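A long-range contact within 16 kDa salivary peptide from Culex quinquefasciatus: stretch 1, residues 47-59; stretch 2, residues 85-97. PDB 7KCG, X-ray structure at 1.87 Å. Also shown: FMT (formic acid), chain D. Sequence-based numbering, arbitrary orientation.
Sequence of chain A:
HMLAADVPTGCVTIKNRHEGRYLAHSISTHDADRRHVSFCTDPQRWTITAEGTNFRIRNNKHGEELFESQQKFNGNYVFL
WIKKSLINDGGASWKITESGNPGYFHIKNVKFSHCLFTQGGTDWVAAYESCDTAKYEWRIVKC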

# COMPACT_ATOMS: atom_id res chain seq x y z
N THR A 47 7.49 -5.75 2.84
CA THR A 47 7.49 -6.38 4.15
C THR A 47 6.37 -5.79 4.99
O THR A 47 6.31 -4.57 5.20
CB THR A 47 8.84 -6.22 4.87
OG1 THR A 47 9.84 -6.96 4.16
CG2 THR A 47 8.74 -6.77 6.27
N ILE A 48 5.47 -6.66 5.46
CA ILE A 48 4.35 -6.26 6.31
C ILE A 48 4.65 -6.68 7.74
O ILE A 48 4.96 -7.85 8.00
CB ILE A 48 3.03 -6.88 5.81
CG1 ILE A 48 2.64 -6.27 4.47
CG2 ILE A 48 1.95 -6.67 6.85
CD1 ILE A 48 1.26 -6.66 3.98
N THR A 49 4.52 -5.72 8.64
CA THR A 49 4.80 -5.98 10.06
C THR A 49 3.58 -5.56 10.87
O THR A 49 3.08 -4.47 10.65
CB THR A 49 6.05 -5.22 10.52
OG1 THR A 49 7.09 -5.38 9.56
CG2 THR A 49 6.53 -5.66 11.88
N ALA A 50 3.15 -6.40 11.80
CA ALA A 50 2.01 -6.07 12.67
C ALA A 50 2.38 -4.99 13.67
O ALA A 50 3.49 -5.03 14.19
CB ALA A 50 1.52 -7.29 13.38
N GLU A 51 1.47 -4.06 13.88
CA GLU A 51 1.65 -3.02 14.92
C GLU A 51 0.31 -2.91 15.64
O GLU A 51 -0.55 -2.14 15.24
CB GLU A 51 2.40 -1.81 14.36
CG GLU A 51 1.59 -0.77 13.63
CD GLU A 51 1.71 0.58 14.32
OE1 GLU A 51 2.81 0.89 14.81
OE2 GLU A 51 0.71 1.30 14.38
N GLY A 52 0.13 -3.75 16.66
CA GLY A 52 -1.17 -3.79 17.34
C GLY A 52 -2.21 -4.41 16.44
O GLY A 52 -1.97 -5.51 15.95
N THR A 53 -3.31 -3.71 16.23
CA THR A 53 -4.38 -4.20 15.31
C THR A 53 -4.07 -3.68 13.91
O THR A 53 -4.79 -4.05 13.00
CB THR A 53 -5.73 -3.75 15.86
OG1 THR A 53 -6.75 -4.02 14.90
CG2 THR A 53 -5.76 -2.28 16.22
N ASN A 54 -2.98 -2.92 13.75
CA ASN A 54 -2.65 -2.30 12.47
C ASN A 54 -1.40 -2.95 11.88
O ASN A 54 -0.88 -3.94 12.41
CB ASN A 54 -2.44 -0.80 12.65
CG ASN A 54 -3.65 -0.11 13.25
OD1 ASN A 54 -4.78 -0.36 12.85
ND2 ASN A 54 -3.41 0.77 14.21
N PHE A 55 -0.93 -2.40 10.76
CA PHE A 55 0.21 -2.93 10.04
C PHE A 55 1.05 -1.79 9.49
O PHE A 55 0.52 -0.75 9.09
CB PHE A 55 -0.20 -3.82 8.86
CG PHE A 55 -0.97 -5.04 9.27
CD1 PHE A 55 -0.30 -6.18 9.68
CD2 PHE A 55 -2.35 -5.05 9.23
CE1 PHE A 55 -1.01 -7.31 10.07
CE2 PHE A 55 -3.08 -6.18 9.63
CZ PHE A 55 -2.40 -7.31 10.04
N ARG A 56 2.36 -1.99 9.47
CA ARG A 56 3.26 -1.17 8.68
C ARG A 56 3.66 -1.91 7.41
O ARG A 56 3.78 -3.14 7.40
CB ARG A 56 4.51 -0.79 9.48
CG ARG A 56 4.19 0.08 10.68
CD ARG A 56 5.45 0.69 11.25
NE ARG A 56 5.13 1.62 12.33
CZ ARG A 56 5.26 2.94 12.25
NH1 ARG A 56 5.73 3.51 11.14
NH2 ARG A 56 4.94 3.68 13.31
N ILE A 57 3.86 -1.15 6.33
CA ILE A 57 4.18 -1.69 5.01
C ILE A 57 5.46 -1.01 4.54
O ILE A 57 5.49 0.22 4.40
CB ILE A 57 3.04 -1.46 4.01
CG1 ILE A 57 1.73 -2.08 4.51
CG2 ILE A 57 3.39 -2.04 2.63
CD1 ILE A 57 0.51 -1.66 3.65
N ARG A 58 6.48 -1.80 4.26
CA ARG A 58 7.82 -1.30 3.84
C ARG A 58 8.27 -1.92 2.52
O ARG A 58 8.16 -3.10 2.36
CB ARG A 58 8.85 -1.63 4.92
CG ARG A 58 10.14 -0.85 4.78
CD ARG A 58 11.07 -1.13 5.92
NE ARG A 58 10.61 -0.66 7.20
CZ ARG A 58 10.96 0.47 7.74
NH1 ARG A 58 11.75 1.30 7.09
NH2 ARG A 58 10.52 0.80 8.93
N ASN A 59 8.77 -1.08 1.62
CA ASN A 59 9.29 -1.51 0.31
C ASN A 59 10.64 -2.17 0.53
O ASN A 59 11.51 -1.50 0.97
CB ASN A 59 9.46 -0.32 -0.62
CG ASN A 59 10.03 -0.72 -1.95
OD1 ASN A 59 11.23 -0.81 -2.11
ND2 ASN A 59 9.17 -0.95 -2.92
N SER A 85 13.26 7.90 9.03
CA SER A 85 12.83 8.20 10.41
C SER A 85 11.48 7.51 10.62
O SER A 85 10.64 7.66 9.78
CB SER A 85 12.69 9.67 10.62
OG SER A 85 12.46 10.34 9.40
N LEU A 86 11.30 6.79 11.71
CA LEU A 86 10.05 6.07 11.90
C LEU A 86 8.88 7.05 12.01
O LEU A 86 8.93 8.01 12.79
CB LEU A 86 10.13 5.20 13.15
CG LEU A 86 9.10 4.08 13.25
CD1 LEU A 86 9.30 3.05 12.14
CD2 LEU A 86 9.20 3.44 14.64
N ILE A 87 7.84 6.82 11.23
CA ILE A 87 6.67 7.69 11.22
C ILE A 87 5.73 7.24 12.33
O ILE A 87 5.29 6.08 12.35
CB ILE A 87 5.98 7.67 9.84
CG1 ILE A 87 6.88 8.37 8.83
CG2 ILE A 87 4.62 8.35 9.89
CD1 ILE A 87 6.32 8.45 7.43
N ASN A 88 5.42 8.16 13.25
CA ASN A 88 4.71 7.84 14.48
C ASN A 88 3.36 8.54 14.59
O ASN A 88 2.71 8.44 15.64
CB ASN A 88 5.59 8.19 15.69
CG ASN A 88 5.25 7.37 16.92
OD1 ASN A 88 4.77 6.24 16.81
ND2 ASN A 88 5.49 7.95 18.09
N ASP A 89 2.90 9.23 13.54
CA ASP A 89 1.67 10.01 13.61
C ASP A 89 0.47 9.32 12.97
O ASP A 89 -0.54 9.98 12.70
CB ASP A 89 1.88 11.39 12.95
CG ASP A 89 2.09 11.31 11.45
OD1 ASP A 89 2.09 10.20 10.87
OD2 ASP A 89 2.26 12.38 10.82
N GLY A 90 0.56 8.02 12.69
CA GLY A 90 -0.50 7.28 12.04
C GLY A 90 -0.40 7.22 10.53
O GLY A 90 -1.07 6.38 9.91
N GLY A 91 0.42 8.08 9.92
CA GLY A 91 0.46 8.15 8.47
C GLY A 91 1.04 6.90 7.82
O GLY A 91 0.72 6.60 6.67
N ALA A 92 1.90 6.17 8.54
CA ALA A 92 2.50 4.96 8.01
C ALA A 92 1.87 3.71 8.57
O ALA A 92 2.41 2.61 8.37
CB ALA A 92 4.00 4.94 8.28
N SER A 93 0.76 3.83 9.29
CA SER A 93 0.07 2.68 9.85
C SER A 93 -1.21 2.41 9.07
O SER A 93 -1.89 3.34 8.63
CB SER A 93 -0.25 2.91 11.34
OG SER A 93 0.94 3.25 12.06
N TRP A 94 -1.51 1.12 8.85
CA TRP A 94 -2.54 0.71 7.90
C TRP A 94 -3.46 -0.34 8.52
O TRP A 94 -2.99 -1.30 9.15
CB TRP A 94 -1.89 0.16 6.62
CG TRP A 94 -1.00 1.16 5.90
CD1 TRP A 94 0.34 1.36 6.09
CD2 TRP A 94 -1.41 2.09 4.90
NE1 TRP A 94 0.79 2.35 5.25
CE2 TRP A 94 -0.27 2.83 4.52
CE3 TRP A 94 -2.64 2.37 4.28
CZ2 TRP A 94 -0.31 3.82 3.54
CZ3 TRP A 94 -2.68 3.37 3.33
CH2 TRP A 94 -1.53 4.09 2.97
N LYS A 95 -4.77 -0.17 8.34
CA LYS A 95 -5.72 -1.20 8.73
C LYS A 95 -6.01 -2.07 7.51
O LYS A 95 -6.53 -1.58 6.50
CB LYS A 95 -7.01 -0.59 9.29
CG LYS A 95 -6.82 0.23 10.57
N ILE A 96 -5.68 -3.35 7.61
CA ILE A 96 -5.75 -4.29 6.49
C ILE A 96 -6.84 -5.30 6.82
O ILE A 96 -6.69 -6.10 7.75
CB ILE A 96 -4.40 -4.98 6.25
CG1 ILE A 96 -3.30 -3.93 6.03
CG2 ILE A 96 -4.49 -5.88 5.02
CD1 ILE A 96 -1.97 -4.50 5.62
N THR A 97 -7.95 -5.24 6.09
CA THR A 97 -9.14 -6.02 6.41
C THR A 97 -9.65 -6.73 5.17
O THR A 97 -9.43 -6.29 4.03
CB THR A 97 -10.25 -5.13 7.00
OG1 THR A 97 -10.47 -4.02 6.12
CG2 THR A 97 -9.84 -4.60 8.38
C FMT D . 6.26 12.19 11.40
O1 FMT D . 5.96 11.34 12.21
O2 FMT D . 6.93 11.97 10.30
O HOH W 1 0.18 4.09 14.46
O HOH W 2 -5.78 -4.13 10.61
O HOH W 3 3.76 1.65 6.51

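Three residues cover the most surface in this contact: Arg56, with 107 Å² of its area covered by the other stretch, Ile96 with 79 Å² and Phe55 with 76 Å². Together they illustrate how a hairpin of two strands can be joined to a loop and the strand that follows it.

The backbone link centres on Phe55. Its amide N donates to Trp94 O and its carbonyl O accepts from Trp94 N, both at 2.8 Å, the reciprocal pattern of an antiparallel hydrogen-bonded pair. The same Phe55 O lies 3.5 Å from Ser93 CA in a CA-H...O contact. The strand axes nevertheless cross at 117°, far from the 180° of an ideal antiparallel pair, and the directly hydrogen-bonded pairing is confined to Phe55 and Trp94. Where it ends, water takes over: one molecule accepts from Ile57 N at 2.8 Å and lies 2.5 Å from Ala92 O, and another donates to Thr53 O at 2.6 Å while accepting from Ile96 N at 3.1 Å.

Phe55 and Trp94 send their side chains to the same face of the sheet, where Ile96 joins them. Ile96 points toward the first stretch and makes the apolar centre of the contact: its CG1 is 3.5 Å from Phe55 CD2, and its CD1 is 4.2 Å from Ile48 CD1 and 4.3 Å from Ile57 CD1. A branched aliphatic side chain suits this place, since it can meet several neighbours while leaving no polar group to satisfy. Phenylalanine suits position 55 in the same way: its wide apolar ring lies against Ile96 and brings no polar group of its own, while its backbone N and O pair with Trp94. Ile57 also sets its CD1 over the face of the Trp94 indole, 4.1 Å from the centroid of the five-membered ring, a CH-pi contact that uses the flat aromatic surface.

On the other face, beside Ser93, Arg56 reaches the loop that precedes the second strand. Its long, extended side chain brings the guanidinium to Ile87 O, which accepts from NH2 at 2.6 Å and from NH1 at 2.9 Å. The planar group suits a single carbonyl near its edge, because two nitrogens can converge on one oxygen. Leu86 CD1 lies over one guanidinium face, 3.7 Å from Arg56 NH1, and Ser93 OG over the opposite face, 4.2 Å from Arg56 NH2. Arg56 NE, meanwhile, forms a salt bridge with Glu51 OE1 at 3.5 Å, its hydrogen bond weak. The other carboxylate oxygen, Glu51 OE2, receives a hydrogen bond of 2.8 Å from a water that also bonds to Ser93 OG at 2.7 Å, so Glu51 links to the neighbouring strand of its own stretch through Arg56 and, through water, to Ser93.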